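Local coordinates for protein profilin II (Acanthamoeba castellanii, PDB 1F2K) that binds monomeric actin and modulates its polymerisation according to concentration, and also binds PIP2, limiting the formation of IP3 and diacylglycerol, at residues T8-T13 with N111-L116; Q18-G23 with F35-A40; A44-F49 with K93-G98. All coordinates share one frame; numbering follows the deposited sequence.

Contact 1. Residues T8-T13 with N111-L116; sequences TNLVGT and NVVEKL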
loop_
_atom_site.group_PDB
_atom_site.type_symbol
_atom_site.label_atom_id
_atom_site.label_comp_id
_atom_site.label_asym_id
_atom_site.label_seq_id
_atom_site.Cartn_x
_atom_site.Cartn_y
_atom_site.Cartn_z
ATOM N N THR A 8 12.972 5.857 -3.521
ATOM C CA THR A 8 13.602 6.570 -2.438
ATOM C C THR A 8 12.814 6.743 -1.181
ATOM O O THR A 8 13.234 6.320 -0.167
ATOM C CB THR A 8 14.050 7.944 -2.892
ATOM O OG1 THR A 8 14.911 7.808 -4.043
ATOM C CG2 THR A 8 14.762 8.612 -1.745
ATOM N N ASN A 9 11.649 7.354 -1.254
ATOM C CA ASN A 9 10.866 7.628 -0.044
ATOM C C ASN A 9 10.257 6.419 0.619
ATOM O O ASN A 9 9.973 6.466 1.809
ATOM C CB ASN A 9 9.762 8.645 -0.340
ATOM C CG ASN A 9 10.278 9.886 -1.054
ATOM O OD1 ASN A 9 10.369 10.936 -0.473
ATOM N ND2 ASN A 9 10.607 9.753 -2.319
ATOM N N LEU A 10 10.012 5.353 -0.149
ATOM C CA LEU A 10 9.473 4.114 0.421
ATOM C C LEU A 10 10.553 3.050 0.566
ATOM O O LEU A 10 11.139 2.881 1.643
ATOM C CB LEU A 10 8.354 3.596 -0.439
ATOM C CG LEU A 10 7.192 4.561 -0.375
ATOM C CD1 LEU A 10 6.111 4.039 -1.302
ATOM C CD2 LEU A 10 6.709 4.712 1.082
ATOM N N VAL A 11 10.883 2.371 -0.516
ATOM C CA VAL A 11 11.893 1.320 -0.392
ATOM C C VAL A 11 13.270 1.795 0.095
ATOM O O VAL A 11 13.868 1.170 0.999
ATOM C CB VAL A 11 12.043 0.551 -1.705
ATOM C CG1 VAL A 11 13.092 -0.526 -1.558
ATOM C CG2 VAL A 11 10.671 -0.053 -2.124
ATOM N N GLY A 12 13.761 2.910 -0.453
ATOM C CA GLY A 12 15.068 3.383 -0.046
ATOM C C GLY A 12 15.297 3.632 1.455
ATOM O O GLY A 12 16.447 3.682 1.945
ATOM N N THR A 13 14.213 3.770 2.192
ATOM C CA THR A 13 14.308 4.052 3.596
ATOM C C THR A 13 14.625 2.864 4.416
ATOM O O THR A 13 15.176 3.007 5.475
ATOM C CB THR A 13 12.978 4.547 4.173
ATOM O OG1 THR A 13 12.018 3.471 4.126
ATOM C CG2 THR A 13 12.467 5.760 3.403
ATOM N N ASN A 111 4.517 4.238 9.532
ATOM C CA ASN A 111 4.991 5.605 9.644
ATOM C C ASN A 111 5.546 6.104 8.284
ATOM O O ASN A 111 5.186 7.164 7.796
ATOM C CB ASN A 111 6.076 5.710 10.729
ATOM C CG ASN A 111 5.514 5.616 12.142
ATOM O OD1 ASN A 111 4.281 5.663 12.350
ATOM N ND2 ASN A 111 6.415 5.508 13.135
ATOM N N VAL A 112 6.384 5.316 7.651
ATOM C CA VAL A 112 6.929 5.761 6.403
ATOM C C VAL A 112 5.846 6.014 5.372
ATOM O O VAL A 112 5.755 7.120 4.838
ATOM C CB VAL A 112 7.980 4.743 5.924
ATOM C CG1 VAL A 112 8.457 5.033 4.535
ATOM C CG2 VAL A 112 9.178 4.822 6.902
ATOM N N VAL A 113 5.000 5.016 5.126
ATOM C CA VAL A 113 3.930 5.144 4.152
ATOM C C VAL A 113 2.950 6.274 4.433
ATOM O O VAL A 113 2.635 7.040 3.558
ATOM C CB VAL A 113 3.142 3.803 3.985
ATOM C CG1 VAL A 113 2.131 3.913 2.824
ATOM C CG2 VAL A 113 4.097 2.693 3.651
ATOM N N GLU A 114 2.440 6.361 5.648
ATOM C CA GLU A 114 1.508 7.419 5.986
ATOM C C GLU A 114 2.190 8.779 5.885
ATOM O O GLU A 114 1.536 9.765 5.650
ATOM C CB GLU A 114 1.005 7.229 7.400
ATOM C CG GLU A 114 0.288 5.928 7.600
ATOM C CD GLU A 114 -1.196 6.065 7.311
ATOM O OE1 GLU A 114 -1.650 7.201 7.097
ATOM O OE2 GLU A 114 -1.905 5.065 7.318
ATOM N N LYS A 115 3.492 8.831 6.100
ATOM C CA LYS A 115 4.253 10.086 6.023
ATOM C C LYS A 115 4.331 10.507 4.547
ATOM O O LYS A 115 4.249 11.702 4.230
ATOM C CB LYS A 115 5.683 9.892 6.589
ATOM C CG LYS A 115 6.524 11.177 6.735
ATOM C CD LYS A 115 8.021 10.834 7.047
ATOM C CE LYS A 115 8.851 12.090 7.407
ATOM N NZ LYS A 115 8.679 12.631 8.822
ATOM N N LEU A 116 4.487 9.527 3.654
ATOM C CA LEU A 116 4.547 9.815 2.210
ATOM C C LEU A 116 3.196 10.291 1.680
ATOM O O LEU A 116 3.118 11.154 0.792
ATOM C CB LEU A 116 4.984 8.583 1.400
ATOM C CG LEU A 116 4.887 8.929 -0.108
ATOM C CD1 LEU A 116 5.756 10.183 -0.375
ATOM C CD2 LEU A 116 5.297 7.768 -1.011
HETATM O O HOH W 1 7.911 8.533 3.515
#
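Val112 sets its two methyl branches against residues 9-13, where helix 2-11 gives way to a loop. Its CG1, anti to the backbone N (chi1 172°), lies 3.4 Å from Asn9 O and also meets Leu10 CD2 at 3.9 Å. Thr13 comes tip to tip with the same valine, whose two short methyls let CG1 reach Asn9 O and Leu10 while CG2 faces Thr13. The Thr13 hydroxyl is already engaged: OG1 donates to Leu10 O at 2.7 Å, lying in the carbonyl plane with a C=O...OG1 angle of 158°. Since Thr13 N donates to the same oxygen, the end of the turn is held by two bonds. One water adds a polar link between the segments, donating to Val112 O at 2.9 Å and weakly to Asn9 O. Val113, one step on, offers CG2 to Leu10 CD2 at 4.2 Å, while it also packs on Ile87, Val89 and Leu96 of the sheet. A buried valine thus serves both the neighbouring helix and the sheet. The helix also carries Lys115, an actin-binding site. Leu116 completes the seam: its CD2 reaches Leu10 CG at 3.8 Å and is equally near Leu10 CD1, the two leucines lying roughly perpendicular. Its other methyl, CD1, lies 4.3 Å from Asn9 CB at the margin, where the asparagine amide turns to bond Thr4 O. Branched aliphatic residues fill the inner side of the seam, with polar ones toward its outer side. Such side-by-side packing of the N- and C-terminal helices on one face of the central sheet is a hallmark of the profilin fold; in profilins generally these two helices help to form the poly-L-proline site.

Contact 2. Residues Q18-G23 with F35-A40; sequences QAAIIG and FAVSPA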
loop_
_atom_site.group_PDB
_atom_site.type_symbol
_atom_site.label_atom_id
_atom_site.label_comp_id
_atom_site.label_asym_id
_atom_site.label_seq_id
_atom_site.Cartn_x
_atom_site.Cartn_y
_atom_site.Cartn_z
ATOM N N GLN A 18 9.192 -3.768 -0.242
ATOM C CA GLN A 18 8.650 -3.644 -1.600
ATOM C C GLN A 18 7.520 -2.612 -1.609
ATOM O O GLN A 18 6.812 -2.476 -0.607
ATOM C CB GLN A 18 8.097 -4.991 -2.072
ATOM C CG GLN A 18 9.155 -5.974 -2.471
ATOM C CD GLN A 18 8.598 -7.291 -2.977
ATOM O OE1 GLN A 18 7.684 -7.878 -2.374
ATOM N NE2 GLN A 18 9.173 -7.782 -4.070
ATOM N N ALA A 19 7.333 -1.899 -2.717
ATOM C CA ALA A 19 6.279 -0.883 -2.742
ATOM C C ALA A 19 5.760 -0.452 -4.115
ATOM O O ALA A 19 6.474 -0.506 -5.098
ATOM C CB ALA A 19 6.755 0.367 -1.935
ATOM N N ALA A 20 4.517 -0.001 -4.181
ATOM C CA ALA A 20 3.961 0.452 -5.457
ATOM C C ALA A 20 3.050 1.634 -5.239
ATOM O O ALA A 20 2.669 1.918 -4.130
ATOM C CB ALA A 20 3.176 -0.670 -6.125
ATOM N N ILE A 21 2.735 2.368 -6.293
ATOM C CA ILE A 21 1.831 3.500 -6.136
ATOM C C ILE A 21 0.828 3.287 -7.249
ATOM O O ILE A 21 1.180 3.164 -8.436
ATOM C CB ILE A 21 2.538 4.895 -6.283
ATOM C CG1 ILE A 21 3.404 5.206 -5.038
ATOM C CG2 ILE A 21 1.462 5.972 -6.435
ATOM C CD1 ILE A 21 4.320 6.421 -5.127
ATOM N N ILE A 22 -0.437 3.280 -6.855
ATOM C CA ILE A 22 -1.498 2.963 -7.787
ATOM C C ILE A 22 -2.489 4.081 -7.983
ATOM O O ILE A 22 -2.614 4.979 -7.128
ATOM C CB ILE A 22 -2.166 1.620 -7.268
ATOM C CG1 ILE A 22 -2.084 0.593 -8.358
ATOM C CG2 ILE A 22 -3.601 1.791 -6.718
ATOM C CD1 ILE A 22 -0.795 -0.121 -8.309
ATOM N N GLY A 23 -3.171 4.070 -9.120
ATOM C CA GLY A 23 -4.220 5.079 -9.319
ATOM C C GLY A 23 -5.523 4.575 -8.644
ATOM O O GLY A 23 -5.601 3.402 -8.262
ATOM N N PHE A 35 8.508 -6.090 -8.308
ATOM C CA PHE A 35 7.349 -6.183 -7.475
ATOM C C PHE A 35 6.239 -5.751 -8.375
ATOM O O PHE A 35 6.326 -4.732 -9.046
ATOM C CB PHE A 35 7.486 -5.242 -6.291
ATOM C CG PHE A 35 6.241 -5.108 -5.468
ATOM C CD1 PHE A 35 5.684 -6.207 -4.860
ATOM C CD2 PHE A 35 5.629 -3.861 -5.297
ATOM C CE1 PHE A 35 4.532 -6.071 -4.099
ATOM C CE2 PHE A 35 4.465 -3.711 -4.532
ATOM C CZ PHE A 35 3.915 -4.811 -3.935
ATOM N N ALA A 36 5.189 -6.539 -8.423
ATOM C CA ALA A 36 4.108 -6.208 -9.312
ATOM C C ALA A 36 2.774 -6.542 -8.738
ATOM O O ALA A 36 2.553 -7.661 -8.275
ATOM C CB ALA A 36 4.287 -6.950 -10.631
ATOM N N VAL A 37 1.883 -5.566 -8.753
ATOM C CA VAL A 37 0.523 -5.811 -8.298
ATOM C C VAL A 37 -0.421 -5.662 -9.496
ATOM O O VAL A 37 -0.345 -4.681 -10.265
ATOM C CB VAL A 37 0.059 -4.862 -7.168
ATOM C CG1 VAL A 37 1.021 -3.753 -6.978
ATOM C CG2 VAL A 37 -1.330 -4.353 -7.491
ATOM N N SER A 38 -1.289 -6.664 -9.644
ATOM C CA SER A 38 -2.280 -6.755 -10.721
ATOM C C SER A 38 -3.295 -5.624 -10.642
ATOM O O SER A 38 -3.607 -5.112 -9.544
ATOM C CB SER A 38 -3.072 -8.057 -10.587
ATOM O OG SER A 38 -3.980 -7.979 -9.476
ATOM N N PRO A 39 -3.809 -5.220 -11.809
ATOM C CA PRO A 39 -4.817 -4.165 -11.955
ATOM C C PRO A 39 -6.100 -4.675 -11.247
ATOM O O PRO A 39 -6.888 -3.911 -10.657
ATOM C CB PRO A 39 -4.987 -4.065 -13.472
ATOM C CG PRO A 39 -3.585 -4.374 -13.985
ATOM C CD PRO A 39 -3.181 -5.554 -13.108
ATOM N N ALA A 40 -6.279 -5.991 -11.286
ATOM C CA ALA A 40 -7.439 -6.612 -10.651
ATOM C C ALA A 40 -7.359 -6.377 -9.145
ATOM O O ALA A 40 -8.265 -5.746 -8.577
ATOM C CB ALA A 40 -7.457 -8.097 -10.962
#
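Phe35 packs against strand 18-23 and meets its first three residues in turn. The ring is carried in against the strand because CG stands anti to the backbone N (chi1 171°). At its root, Phe35 CB is 3.8 Å from Gln18 NE2. Further out, Gln18 CB sits over one ring face, 4.0 Å from the centroid and 18° off the ring normal, in a CH-pi contact displaced toward the rim. Gln18 OE1 lies above the plane on that same face, by the CD1 rim, 3.6 Å from Phe35 CD1 and a little farther from CE1; the amide and ring planes are turned 42° apart, so the amide is not stacked on the ring. On the other side CD2 presents an edge to Ala19 O at 3.5 Å, and beyond it CE2 touches Ala20 CB at 3.7 Å. Alanine is apt here, as its single methyl lets the ring lie close to the strand. The same methyl meets Val37 CG1 at 3.9 Å, and this CG1 lies 4.3 Å from Ile22 CD1. Gln18, Ala20 and Ile22 alternate with Ala19 and Ile21, whose side chains turn to the opposite sheet face and pack on helix 2-11. Beyond Val37, Ser38 is the N-cap, its OG hydrogen-bonded to Asn41 N at the start of helix 39-50. The chemistry is that of apolar and CH-pi packing between carbon surfaces, to which Ala19 O by the CD2 edge could add at most a weak match of polarity.

Contact 3. Residues A44-F49 with K93-G98; sequences ALANAF and KAILIG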
loop_
_atom_site.group_PDB
_atom_site.type_symbol
_atom_site.label_atom_id
_atom_site.label_comp_id
_atom_site.label_asym_id
_atom_site.label_seq_id
_atom_site.Cartn_x
_atom_site.Cartn_y
_atom_site.Cartn_z
ATOM N N ALA A 44 -9.647 -3.735 -6.435
ATOM C CA ALA A 44 -10.320 -4.252 -5.255
ATOM C C ALA A 44 -9.893 -3.426 -4.081
ATOM O O ALA A 44 -10.719 -2.957 -3.286
ATOM C CB ALA A 44 -9.961 -5.711 -5.034
ATOM N N LEU A 45 -8.589 -3.220 -3.966
ATOM C CA LEU A 45 -8.067 -2.423 -2.856
ATOM C C LEU A 45 -8.701 -1.040 -2.950
ATOM O O LEU A 45 -9.230 -0.494 -1.986
ATOM C CB LEU A 45 -6.545 -2.317 -2.965
ATOM C CG LEU A 45 -5.894 -1.536 -1.832
ATOM C CD1 LEU A 45 -6.251 -2.135 -0.453
ATOM C CD2 LEU A 45 -4.411 -1.550 -2.084
ATOM N N ALA A 46 -8.649 -0.469 -4.129
ATOM C CA ALA A 46 -9.217 0.839 -4.281
ATOM C C ALA A 46 -10.653 0.832 -3.757
ATOM O O ALA A 46 -11.052 1.763 -3.037
ATOM C CB ALA A 46 -9.164 1.280 -5.770
ATOM N N ASN A 47 -11.430 -0.204 -4.101
ATOM C CA ASN A 47 -12.828 -0.243 -3.646
ATOM C C ASN A 47 -12.981 -0.320 -2.126
ATOM O O ASN A 47 -13.911 0.305 -1.560
ATOM C CB ASN A 47 -13.617 -1.396 -4.255
ATOM C CG ASN A 47 -15.102 -1.396 -3.769
ATOM O OD1 ASN A 47 -15.907 -0.571 -4.207
ATOM N ND2 ASN A 47 -15.442 -2.300 -2.838
ATOM N N ALA A 48 -12.079 -1.087 -1.492
ATOM C CA ALA A 48 -12.024 -1.260 -0.033
ATOM C C ALA A 48 -12.075 0.005 0.758
ATOM O O ALA A 48 -12.677 0.048 1.827
ATOM C CB ALA A 48 -10.771 -2.037 0.358
ATOM N N PHE A 49 -11.418 1.042 0.245
ATOM C CA PHE A 49 -11.388 2.344 0.911
ATOM C C PHE A 49 -12.796 2.917 0.958
ATOM O O PHE A 49 -13.147 3.641 1.887
ATOM C CB PHE A 49 -10.430 3.301 0.163
ATOM C CG PHE A 49 -8.981 2.942 0.331
ATOM C CD1 PHE A 49 -8.332 3.212 1.530
ATOM C CD2 PHE A 49 -8.314 2.191 -0.629
ATOM C CE1 PHE A 49 -7.057 2.728 1.790
ATOM C CE2 PHE A 49 -6.996 1.680 -0.371
ATOM C CZ PHE A 49 -6.385 1.947 0.830
ATOM N N LYS A 93 -5.207 11.331 -5.437
ATOM C CA LYS A 93 -5.149 10.729 -6.764
ATOM C C LYS A 93 -4.624 9.300 -6.849
ATOM O O LYS A 93 -4.805 8.650 -7.879
ATOM C CB LYS A 93 -4.326 11.606 -7.715
ATOM C CG LYS A 93 -4.820 13.084 -7.907
ATOM C CD LYS A 93 -6.261 13.184 -8.459
ATOM C CE LYS A 93 -6.643 14.639 -8.731
ATOM N NZ LYS A 93 -8.135 14.841 -8.903
ATOM N N ALA A 94 -3.973 8.805 -5.797
ATOM C CA ALA A 94 -3.464 7.444 -5.834
ATOM C C ALA A 94 -3.651 6.704 -4.530
ATOM O O ALA A 94 -4.347 7.145 -3.622
ATOM C CB ALA A 94 -1.981 7.466 -6.180
ATOM N N ILE A 95 -2.979 5.563 -4.441
ATOM C CA ILE A 95 -2.986 4.740 -3.235
ATOM C C ILE A 95 -1.586 4.235 -3.113
ATOM O O ILE A 95 -1.017 3.703 -4.096
ATOM C CB ILE A 95 -3.980 3.539 -3.363
ATOM C CG1 ILE A 95 -5.407 4.085 -3.451
ATOM C CG2 ILE A 95 -3.899 2.658 -2.155
ATOM C CD1 ILE A 95 -6.311 3.223 -4.114
ATOM N N LEU A 96 -1.005 4.410 -1.932
ATOM C CA LEU A 96 0.375 3.953 -1.738
ATOM C C LEU A 96 0.368 2.552 -1.164
ATOM O O LEU A 96 -0.505 2.190 -0.358
ATOM C CB LEU A 96 1.113 4.897 -0.800
ATOM C CG LEU A 96 0.746 6.354 -1.104
ATOM C CD1 LEU A 96 1.403 7.284 -0.073
ATOM C CD2 LEU A 96 1.153 6.691 -2.544
ATOM N N ILE A 97 1.341 1.749 -1.567
ATOM C CA ILE A 97 1.389 0.381 -1.086
ATOM C C ILE A 97 2.769 0.003 -0.668
ATOM O O ILE A 97 3.644 0.014 -1.504
ATOM C CB ILE A 97 0.989 -0.607 -2.182
ATOM C CG1 ILE A 97 -0.443 -0.402 -2.610
ATOM C CG2 ILE A 97 1.070 -1.998 -1.699
ATOM C CD1 ILE A 97 -0.676 -1.260 -3.830
ATOM N N GLY A 98 2.954 -0.362 0.602
ATOM C CA GLY A 98 4.262 -0.784 1.073
ATOM C C GLY A 98 4.239 -2.072 1.897
ATOM O O GLY A 98 3.553 -2.158 2.937
#
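Ile95 of strand 94-100 projects toward the helix between Ala46 and Phe49, in the helix-on-sheet packing of the profilin fold. Short axes fitted to helix 44-49 and strand 94-98 run 10.0 Å apart and at 109°, so the helix lies steeply across the strand, and a few large side chains fill the space between them. Ile95 has CG2 anti to the backbone N and CG1 beside it (chi1 -66°), which spreads its two arms between different helix residues. The longer arm ends in CD1, 3.8 Å from Ala46 CB and just as near Ala46 CA. Alanine suits this position, its small side chain letting the isoleucine tip come right up to the helix backbone. The shorter arm, CG2, meets the outer part of the Phe49 ring, and the two side chains run alongside in opposite senses. Leu45, one turn earlier in the helix, has CG anti to the backbone N, which, with chi2 56°, carries CD2 toward the sheet. There it comes tip to tip with Ile97 CD1 at 4.1 Å and lies 4.2 Å from Ile95 CG2. Leu45 and Phe49 are both on the inward side of the helix, and both also touch Thr88 on the adjacent strand 84-90 and Val77 on strand 76-81 beyond it, extending the layer across the sheet. Strand alternation gives the opposite sheet face to Leu96, which packs on Ala117 and Leu120 of helix 106-121. Branched residues of either face thus make the strand a divider between two apolar layers. Within the helix, the Phe49 ring turns its edge toward Ala46 CA; across the contact, its CE2 stands 3.7 Å from Ile95 CG2.

In the fold
From the N terminus, the chain runs through helix 2-11 into strand 18-23, and the first loop to close is that of contact 2, once the chain returns along residues 35-40. Helix 39-50 follows, opening contact 3 at 44-49; this closes only after the chain has built strands 60-62 to 84-90 and reached 94-98. Contacts 2 and 3 are therefore in series, and contact 1, opened at 8-13 and closed at 111-116, encloses both. The sheet joins them: strands 18-23 and 94-100 are hydrogen-bonded neighbours. Ala19 and Leu96 turn toward the terminal helices of contact 1, whereas contacts 2 and 3 occupy the other face.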